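Local structure of phenazine biosynthesis protein, PhzF family (Bacillus anthracis, 3EDN) at residues P126-F131 with Y240-E245. The protein is of unknown detailed function but, as a PhzF-family member with a diaminopimelate epimerase-like fold, may act as an isomerase related to phenazine biosynthesis. Numbering follows the deposited sequence.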
loop_
_atom_site.group_PDB
_atom_site.type_symbol
_atom_site.label_atom_id
_atom_site.label_comp_id
_atom_site.label_asym_id
_atom_site.label_seq_id
_atom_site.Cartn_x
_atom_site.Cartn_y
_atom_site.Cartn_z
ATOM N N PRO A 126 10.646 5.314 -30.409
ATOM C CA PRO A 126 12.037 4.836 -30.400
ATOM C C PRO A 126 13.127 5.907 -30.513
ATOM O O PRO A 126 12.960 6.920 -31.218
ATOM C CB PRO A 126 12.090 3.889 -31.609
ATOM C CG PRO A 126 10.970 4.327 -32.486
ATOM C CD PRO A 126 9.911 4.899 -31.616
ATOM N N GLN A 127 14.232 5.650 -29.822
ATOM C CA GLN A 127 15.456 6.435 -29.918
ATOM C C GLN A 127 16.603 5.493 -30.243
ATOM O O GLN A 127 16.700 4.402 -29.675
ATOM C CB GLN A 127 15.764 7.100 -28.582
ATOM C CG GLN A 127 14.682 8.010 -28.068
ATOM C CD GLN A 127 15.035 8.508 -26.691
ATOM O OE1 GLN A 127 15.917 9.349 -26.545
ATOM N NE2 GLN A 127 14.392 7.952 -25.665
ATOM N N PHE A 128 17.484 5.927 -31.143
ATOM C CA PHE A 128 18.713 5.198 -31.454
ATOM C C PHE A 128 19.947 6.085 -31.306
ATOM O O PHE A 128 19.882 7.292 -31.560
ATOM C CB PHE A 128 18.673 4.690 -32.896
ATOM C CG PHE A 128 17.632 3.629 -33.151
ATOM C CD1 PHE A 128 17.824 2.323 -32.725
ATOM C CD2 PHE A 128 16.479 3.941 -33.845
ATOM C CE1 PHE A 128 16.863 1.342 -32.957
ATOM C CE2 PHE A 128 15.506 2.974 -34.096
ATOM C CZ PHE A 128 15.695 1.669 -33.649
ATOM N N LYS A 129 21.070 5.469 -30.934
ATOM C CA LYS A 129 22.390 6.115 -30.975
ATOM C C LYS A 129 23.375 5.125 -31.589
ATOM O O LYS A 129 23.303 3.936 -31.295
ATOM C CB LYS A 129 22.852 6.451 -29.560
ATOM C CG LYS A 129 21.884 7.300 -28.768
ATOM C CD LYS A 129 22.409 7.580 -27.352
ATOM C CE LYS A 129 21.548 8.611 -26.621
ATOM N NZ LYS A 129 21.763 10.006 -27.143
ATOM N N ASP A 130 24.308 5.586 -32.426
ATOM C CA ASP A 130 25.294 4.665 -32.996
ATOM C C ASP A 130 26.250 4.156 -31.918
ATOM O O ASP A 130 26.549 4.862 -30.962
ATOM C CB ASP A 130 26.071 5.305 -34.159
ATOM C CG ASP A 130 25.357 5.154 -35.501
ATOM O OD1 ASP A 130 24.149 4.817 -35.528
ATOM O OD2 ASP A 130 26.010 5.366 -36.550
ATOM N N PHE A 131 26.681 2.909 -32.055
ATOM C CA PHE A 131 27.682 2.353 -31.168
ATOM C C PHE A 131 29.043 2.666 -31.756
ATOM O O PHE A 131 29.338 2.259 -32.880
ATOM C CB PHE A 131 27.498 0.841 -31.033
ATOM C CG PHE A 131 28.644 0.159 -30.349
ATOM C CD1 PHE A 131 28.812 0.270 -28.978
ATOM C CD2 PHE A 131 29.551 -0.596 -31.074
ATOM C CE1 PHE A 131 29.864 -0.357 -28.344
ATOM C CE2 PHE A 131 30.610 -1.229 -30.449
ATOM C CZ PHE A 131 30.770 -1.108 -29.078
ATOM N N TYR A 240 14.077 -2.936 -37.319
ATOM C CA TYR A 240 13.719 -3.612 -38.563
ATOM C C TYR A 240 13.146 -2.627 -39.561
ATOM O O TYR A 240 13.535 -2.623 -40.733
ATOM C CB TYR A 240 12.687 -4.693 -38.243
ATOM C CG TYR A 240 12.345 -5.665 -39.350
ATOM C CD1 TYR A 240 13.179 -6.731 -39.643
ATOM C CD2 TYR A 240 11.165 -5.535 -40.066
ATOM C CE1 TYR A 240 12.859 -7.645 -40.629
ATOM C CE2 TYR A 240 10.829 -6.438 -41.054
ATOM C CZ TYR A 240 11.680 -7.487 -41.331
ATOM O OH TYR A 240 11.357 -8.396 -42.313
ATOM N N ALA A 241 12.232 -1.788 -39.091
ATOM C CA ALA A 241 11.572 -0.798 -39.940
ATOM C C ALA A 241 12.533 0.304 -40.390
ATOM O O ALA A 241 12.258 0.977 -41.374
ATOM C CB ALA A 241 10.370 -0.188 -39.205
ATOM N N THR A 242 13.641 0.487 -39.670
ATOM C CA THR A 242 14.579 1.584 -39.941
ATOM C C THR A 242 15.782 1.134 -40.781
ATOM O O THR A 242 16.283 1.913 -41.611
ATOM C CB THR A 242 15.058 2.246 -38.617
ATOM O OG1 THR A 242 13.920 2.657 -37.843
ATOM C CG2 THR A 242 15.925 3.485 -38.899
ATOM N N TYR A 243 16.224 -0.112 -40.597
ATOM C CA TYR A 243 17.441 -0.614 -41.247
ATOM C C TYR A 243 17.251 -1.804 -42.178
ATOM O O TYR A 243 18.102 -2.064 -43.037
ATOM C CB TYR A 243 18.484 -1.018 -40.193
ATOM C CG TYR A 243 18.908 0.095 -39.264
ATOM C CD1 TYR A 243 19.775 1.099 -39.693
ATOM C CD2 TYR A 243 18.453 0.142 -37.957
ATOM C CE1 TYR A 243 20.164 2.112 -38.838
ATOM C CE2 TYR A 243 18.833 1.152 -37.096
ATOM C CZ TYR A 243 19.686 2.141 -37.541
ATOM O OH TYR A 243 20.050 3.147 -36.669
ATOM N N VAL A 244 16.160 -2.550 -42.012
ATOM C CA VAL A 244 16.035 -3.829 -42.704
ATOM C C VAL A 244 14.978 -3.790 -43.805
ATOM O O VAL A 244 15.280 -4.048 -44.974
ATOM C CB VAL A 244 15.763 -4.994 -41.722
ATOM C CG1 VAL A 244 15.781 -6.332 -42.456
ATOM C CG2 VAL A 244 16.784 -4.996 -40.596
ATOM N N GLU A 245 13.746 -3.466 -43.431
ATOM C CA GLU A 245 12.645 -3.397 -44.384
ATOM C C GLU A 245 11.967 -2.053 -44.216
ATOM O O GLU A 245 11.026 -1.916 -43.433
ATOM C CB GLU A 245 11.646 -4.534 -44.145
ATOM C CG GLU A 245 12.160 -5.939 -44.488
ATOM C CD GLU A 245 12.487 -6.111 -45.962
ATOM O OE1 GLU A 245 11.916 -5.374 -46.793
ATOM O OE2 GLU A 245 13.313 -6.987 -46.291
HETATM O O HOH W 1 22.750 4.022 -37.778
#
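A single water bridges Asp130 and Tyr243: it donates to Asp130 OD1 at 2.8 Å and lies 3.0 Å from Tyr243 OH, so the carboxylate and the phenol meet through solvent. Beside this bridge the Tyr243 ring turns an edge toward the face of Phe128 in a T-shaped pair, the planes inclined at 77° and the centroids 5.8 Å apart. The phenol end leads the approach, with Tyr243 OH 4.3 Å from Phe128 CG. Phe128 CB points at the helix, and with CG beside the backbone N and anti to the carbonyl carbon (chi1 -67°) the ring extends far enough to bring CE2 within 4.1 Å of Thr242 OG1, a van der Waals approach. That hydroxyl has its polar partner one helical turn back, at Ala238 O; a chi1 of -54° sets OG1 beside the Thr242 backbone N and turns CG2 the other way, 4.1 Å above the centre of one face of the Tyr243 ring. In the diaminopimelate epimerase-like fold, strands curl round a central helix; helix 230-244 is probably the one in this half of the chain, and strand 127-130, paired antiparallel with strand 156-159, runs past its C-terminal end. Phe128 also packs on Val235 and Ala238 of that helix, while Val156 meets Phe128, Asp130 and Tyr243. Near the C-terminal end of the helix the carbonyl oxygen Tyr240 O takes two backbone bonds, from Glu245 N at 2.8 Å, a pi-type turn, and from Val244 N at 2.9 Å.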